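Local coordinates for protein peptidase S8 and S53, subtilisin, kexin, sedolisin (Mycobacterium smegmatis, PDB 4KG7) that probably acts as a subtilisin-like serine endopeptidase, the mycosin MycP3, associated with the ESX-3 type VII secretion system of the cell envelope, at residues R241-S250 / T275-I283. Sequence-based numbering, arbitrary orientation.
Sequences RNWNGVTSVS and TMAGPWVGI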
ATOM      1  N   ARG A 241      -0.588  12.440 -19.781  1.00 12.74           N
ATOM      2  CA  ARG A 241       0.079  11.370 -19.016  1.00 12.08           C
ATOM      3  C   ARG A 241       0.174  10.052 -19.745  1.00 11.68           C
ATOM      4  O   ARG A 241       0.760   9.101 -19.223  1.00 11.01           O
ATOM      5  CB  ARG A 241      -0.571  11.195 -17.670  1.00 12.07           C
ATOM      6  CG  ARG A 241      -0.575  12.529 -16.938  1.00 12.65           C
ATOM      7  CD  ARG A 241      -0.604  12.399 -15.464  1.00 12.57           C
ATOM      8  NE  ARG A 241       0.480  11.570 -14.947  1.00 12.24           N
ATOM      9  CZ  ARG A 241       0.593  11.269 -13.666  1.00 11.59           C
ATOM     10  NH1 ARG A 241      -0.258  11.789 -12.780  1.00 11.88           N
ATOM     11  NH2 ARG A 241       1.567  10.471 -13.269  1.00 11.20           N
ATOM     12  N   ASN A 242      -0.384  10.004 -20.946  1.00 11.91           N
ATOM     13  CA  ASN A 242      -0.270   8.829 -21.804  1.00 11.90           C
ATOM     14  C   ASN A 242      -1.013   7.612 -21.265  1.00 11.60           C
ATOM     15  O   ASN A 242      -0.492   6.507 -21.249  1.00 11.33           O
ATOM     16  CB  ASN A 242       1.199   8.481 -22.089  1.00 11.97           C
ATOM     17  CG  ASN A 242       1.350   7.624 -23.334  1.00 12.52           C
ATOM     18  OD1 ASN A 242       0.368   7.369 -24.043  1.00 12.83           O
ATOM     19  ND2 ASN A 242       2.571   7.158 -23.602  1.00 12.71           N
ATOM     20  N   TRP A 243      -2.263   7.822 -20.876  1.00 11.56           N
ATOM     21  CA  TRP A 243      -3.191   6.727 -20.637  1.00 11.58           C
ATOM     22  C   TRP A 243      -3.340   5.869 -21.886  1.00 12.56           C
ATOM     23  O   TRP A 243      -3.483   4.664 -21.781  1.00 12.35           O
ATOM     24  CB  TRP A 243      -4.571   7.247 -20.206  1.00 11.55           C
ATOM     25  CG  TRP A 243      -4.615   7.740 -18.793  1.00 10.92           C
ATOM     26  CD1 TRP A 243      -4.309   8.997 -18.351  1.00 10.89           C
ATOM     27  CD2 TRP A 243      -4.999   6.994 -17.625  1.00 10.53           C
ATOM     28  NE1 TRP A 243      -4.460   9.073 -17.003  1.00 10.51           N
ATOM     29  CE2 TRP A 243      -4.895   7.869 -16.524  1.00 10.28           C
ATOM     30  CE3 TRP A 243      -5.431   5.683 -17.406  1.00 10.49           C
ATOM     31  CZ2 TRP A 243      -5.207   7.473 -15.203  1.00  9.93           C
ATOM     32  CZ3 TRP A 243      -5.738   5.290 -16.077  1.00 10.08           C
ATOM     33  CH2 TRP A 243      -5.621   6.180 -15.015  1.00  9.78           C
ATOM     34  N   ASN A 244      -3.335   6.501 -23.059  1.00 13.80           N
ATOM     35  CA  ASN A 244      -3.607   5.784 -24.324  1.00 15.04           C
ATOM     36  C   ASN A 244      -2.576   4.682 -24.568  1.00 14.70           C
ATOM     37  O   ASN A 244      -2.883   3.639 -25.163  1.00 15.96           O
ATOM     38  CB  ASN A 244      -3.574   6.741 -25.517  1.00 16.37           C
ATOM     39  CG  ASN A 244      -4.751   7.703 -25.549  1.00 17.40           C
ATOM     40  OD1 ASN A 244      -5.703   7.601 -24.769  1.00 18.75           O
ATOM     41  ND2 ASN A 244      -4.675   8.660 -26.446  1.00 18.91           N
ATOM     42  N   GLY A 245      -1.351   4.922 -24.122  1.00 13.77           N
ATOM     43  CA  GLY A 245      -0.251   3.999 -24.332  1.00 13.36           C
ATOM     44  C   GLY A 245      -0.137   2.880 -23.319  1.00 12.62           C
ATOM     45  O   GLY A 245       0.739   2.043 -23.440  1.00 12.60           O
ATOM     46  N   VAL A 246      -1.007   2.837 -22.316  1.00 11.93           N
ATOM     47  CA  VAL A 246      -0.870   1.833 -21.254  1.00 11.40           C
ATOM     48  C   VAL A 246      -0.971   0.417 -21.800  1.00 11.73           C
ATOM     49  O   VAL A 246      -1.881   0.118 -22.575  1.00 12.40           O
ATOM     50  CB  VAL A 246      -1.923   2.050 -20.157  1.00 10.98           C
ATOM     51  CG1 VAL A 246      -2.003   0.860 -19.219  1.00 10.72           C
ATOM     52  CG2 VAL A 246      -1.545   3.301 -19.380  1.00 10.54           C
ATOM     53  N   THR A 247      -0.024  -0.435 -21.398  1.00 11.53           N
ATOM     54  CA  THR A 247      -0.035  -1.851 -21.743  1.00 11.84           C
ATOM     55  C   THR A 247      -0.234  -2.746 -20.515  1.00 11.33           C
ATOM     56  O   THR A 247      -0.613  -3.911 -20.676  1.00 11.59           O
ATOM     57  CB  THR A 247       1.272  -2.268 -22.439  1.00 12.38           C
ATOM     58  OG1 THR A 247       2.394  -2.061 -21.555  1.00 12.44           O
ATOM     59  CG2 THR A 247       1.486  -1.516 -23.718  1.00 12.98           C
ATOM     60  N   SER A 248       0.065  -2.218 -19.319  1.00 10.55           N
ATOM     61  CA  SER A 248       0.009  -3.002 -18.085  1.00 10.17           C
ATOM     62  C   SER A 248      -0.724  -2.178 -17.050  1.00  9.77           C
ATOM     63  O   SER A 248      -0.261  -1.092 -16.689  1.00  9.56           O
ATOM     64  CB  SER A 248       1.435  -3.270 -17.611  1.00  9.93           C
ATOM     65  OG  SER A 248       1.479  -4.050 -16.431  1.00  9.72           O
ATOM     66  N   VAL A 249      -1.873  -2.680 -16.625  1.00  9.70           N
ATOM     67  CA  VAL A 249      -2.767  -1.965 -15.706  1.00  9.41           C
ATOM     68  C   VAL A 249      -2.457  -2.368 -14.277  1.00  8.99           C
ATOM     69  O   VAL A 249      -2.520  -3.541 -13.949  1.00  9.71           O
ATOM     70  CB  VAL A 249      -4.239  -2.262 -16.018  1.00  9.70           C
ATOM     71  CG1 VAL A 249      -5.175  -1.619 -15.006  1.00  9.42           C
ATOM     72  CG2 VAL A 249      -4.580  -1.782 -17.429  1.00 10.35           C
ATOM     73  N   SER A 250      -2.133  -1.387 -13.452  1.00  8.40           N
ATOM     74  CA  SER A 250      -1.862  -1.636 -12.041  1.00  7.96           C
ATOM     75  C   SER A 250      -3.126  -1.374 -11.224  1.00  7.70           C
ATOM     76  O   SER A 250      -3.700  -0.298 -11.299  1.00  7.71           O
ATOM     77  CB  SER A 250      -0.748  -0.724 -11.563  1.00  7.69           C
ATOM     78  OG  SER A 250      -0.499  -0.892 -10.181  1.00  7.38           O
ATOM     79  N   THR A 275      10.505   0.887  -9.983  1.00  7.00           N
ATOM     80  CA  THR A 275       9.167   1.453  -9.780  1.00  6.68           C
ATOM     81  C   THR A 275       8.383   1.421 -11.092  1.00  6.93           C
ATOM     82  O   THR A 275       8.908   1.819 -12.136  1.00  7.24           O
ATOM     83  CB  THR A 275       9.210   2.822  -9.072  1.00  6.46           C
ATOM     84  OG1 THR A 275       7.982   3.042  -8.349  1.00  6.18           O
ATOM     85  CG2 THR A 275       9.461   3.957 -10.023  1.00  6.69           C
ATOM     86  N   MET A 276       7.136   0.961 -11.039  1.00  6.81           N
ATOM     87  CA  MET A 276       6.352   0.772 -12.280  1.00  7.19           C
ATOM     88  C   MET A 276       5.783   2.096 -12.766  1.00  7.09           C
ATOM     89  O   MET A 276       4.972   2.707 -12.061  1.00  6.76           O
ATOM     90  CB  MET A 276       5.208  -0.189 -12.038  1.00  7.51           C
ATOM     91  CG  MET A 276       4.387  -0.478 -13.284  1.00  8.14           C
ATOM     92  SD  MET A 276       3.053  -1.611 -12.868  1.00  8.78           S
ATOM     93  CE  MET A 276       1.993  -1.378 -14.278  1.00  8.80           C
ATOM     94  N   ALA A 277       6.096   2.488 -13.992  1.00  7.24           N
ATOM     95  CA  ALA A 277       5.582   3.734 -14.545  1.00  7.35           C
ATOM     96  C   ALA A 277       4.135   3.570 -14.955  1.00  7.32           C
ATOM     97  O   ALA A 277       3.770   2.581 -15.567  1.00  7.50           O
ATOM     98  CB  ALA A 277       6.370   4.145 -15.760  1.00  7.79           C
ATOM     99  N   GLY A 278       3.321   4.564 -14.635  1.00  7.18           N
ATOM    100  CA  GLY A 278       1.959   4.602 -15.138  1.00  7.21           C
ATOM    101  C   GLY A 278       1.388   5.998 -14.982  1.00  7.15           C
ATOM    102  O   GLY A 278       1.866   6.777 -14.144  1.00  6.95           O
ATOM    103  N   PRO A 279       0.318   6.298 -15.722  1.00  7.30           N
ATOM    104  CA  PRO A 279      -0.288   7.651 -15.750  1.00  7.40           C
ATOM    105  C   PRO A 279      -1.067   8.000 -14.494  1.00  7.03           C
ATOM    106  O   PRO A 279      -1.475   9.148 -14.340  1.00  7.30           O
ATOM    107  CB  PRO A 279      -1.227   7.578 -16.956  1.00  7.85           C
ATOM    108  CG  PRO A 279      -1.617   6.151 -17.005  1.00  7.80           C
ATOM    109  CD  PRO A 279      -0.364   5.385 -16.659  1.00  7.56           C
ATOM    110  N   TRP A 280      -1.228   7.026 -13.606  1.00  6.59           N
ATOM    111  CA  TRP A 280      -1.965   7.158 -12.349  1.00  6.27           C
ATOM    112  C   TRP A 280      -1.084   7.542 -11.167  1.00  6.02           C
ATOM    113  O   TRP A 280      -1.601   7.913 -10.119  1.00  6.03           O
ATOM    114  CB  TRP A 280      -2.708   5.833 -12.046  1.00  6.07           C
ATOM    115  CG  TRP A 280      -1.865   4.664 -12.307  1.00  5.96           C
ATOM    116  CD1 TRP A 280      -0.790   4.231 -11.581  1.00  5.72           C
ATOM    117  CD2 TRP A 280      -1.957   3.807 -13.448  1.00  6.19           C
ATOM    118  NE1 TRP A 280      -0.214   3.139 -12.202  1.00  5.77           N
ATOM    119  CE2 TRP A 280      -0.907   2.863 -13.353  1.00  6.09           C
ATOM    120  CE3 TRP A 280      -2.828   3.728 -14.524  1.00  6.56           C
ATOM    121  CZ2 TRP A 280      -0.726   1.851 -14.301  1.00  6.38           C
ATOM    122  CZ3 TRP A 280      -2.631   2.728 -15.473  1.00  6.84           C
ATOM    123  CH2 TRP A 280      -1.587   1.817 -15.364  1.00  6.74           C
ATOM    124  N   VAL A 281       0.242   7.423 -11.310  1.00  5.89           N
ATOM    125  CA  VAL A 281       1.156   7.610 -10.158  1.00  5.60           C
ATOM    126  C   VAL A 281       1.066   9.059  -9.682  1.00  5.70           C
ATOM    127  O   VAL A 281       1.200   9.998 -10.479  1.00  6.03           O
ATOM    128  CB  VAL A 281       2.603   7.219 -10.449  1.00  5.60           C
ATOM    129  CG1 VAL A 281       3.449   7.428  -9.199  1.00  5.42           C
ATOM    130  CG2 VAL A 281       2.664   5.756 -10.875  1.00  5.54           C
ATOM    131  N   GLY A 282       0.816   9.236  -8.376  1.00  5.52           N
ATOM    132  CA  GLY A 282       0.568  10.552  -7.793  1.00  5.66           C
ATOM    133  C   GLY A 282       1.623  11.103  -6.846  1.00  5.65           C
ATOM    134  O   GLY A 282       1.723  12.317  -6.638  1.00  5.99           O
ATOM    135  N   ILE A 283       2.448  10.225  -6.290  1.00  5.46           N
ATOM    136  CA  ILE A 283       3.374  10.637  -5.243  1.00  5.48           C
ATOM    137  C   ILE A 283       4.362   9.493  -5.085  1.00  5.38           C
ATOM    138  O   ILE A 283       4.182   8.421  -5.678  1.00  5.33           O
ATOM    139  CB  ILE A 283       2.595  10.927  -3.930  1.00  5.36           C
ATOM    140  CG1 ILE A 283       3.400  11.801  -2.937  1.00  5.57           C
ATOM    141  CG2 ILE A 283       2.127   9.650  -3.297  1.00  5.10           C
ATOM    142  CD1 ILE A 283       2.533  12.369  -1.842  1.00  5.64           C
TER
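Pro279 presents its CB-CG edge to the face of the Trp243 indole: CB sits 3.5 Å from the centroid of the five-membered ring, almost on the ring normal, a CH-pi contact within this subtilisin fold. Pro279 leads the central pair of a type I turn, Gly278 to Val281, that enters strand 281-286 at one edge of the parallel sheet. The Arg241 guanidinium lays one face over Pro279 O, 3.0 Å from CZ, while both terminal nitrogens grip Val281 O in the guanidinium plane; NH2 gives the straighter bond, 2.9 Å and 160°, onto a lone pair of Val281 O. The second of the pair, Trp280, points its six-membered ring edge-on at the face of the Trp243 six-membered ring, offset, with planes at 71° and CE3 3.6 Å from Trp243 CZ3. With CG1 anti to the backbone N (chi1 167°), the two methyls of Val246 diverge, CG2 to Pro279 CD at 3.6 Å and CG1 to the edge of the Trp280 ring at CH2. Farther along, Ser250 CB packs on Trp280 CZ2, and the extended Met276 chain brings CE against Ser248 and Ser250. Strand 248-251, which pairs with 182-185, is positioned from outside: Ser248 OG is hydrogen-bonded to Glu228 N and Ser250 OG to Ala214 O.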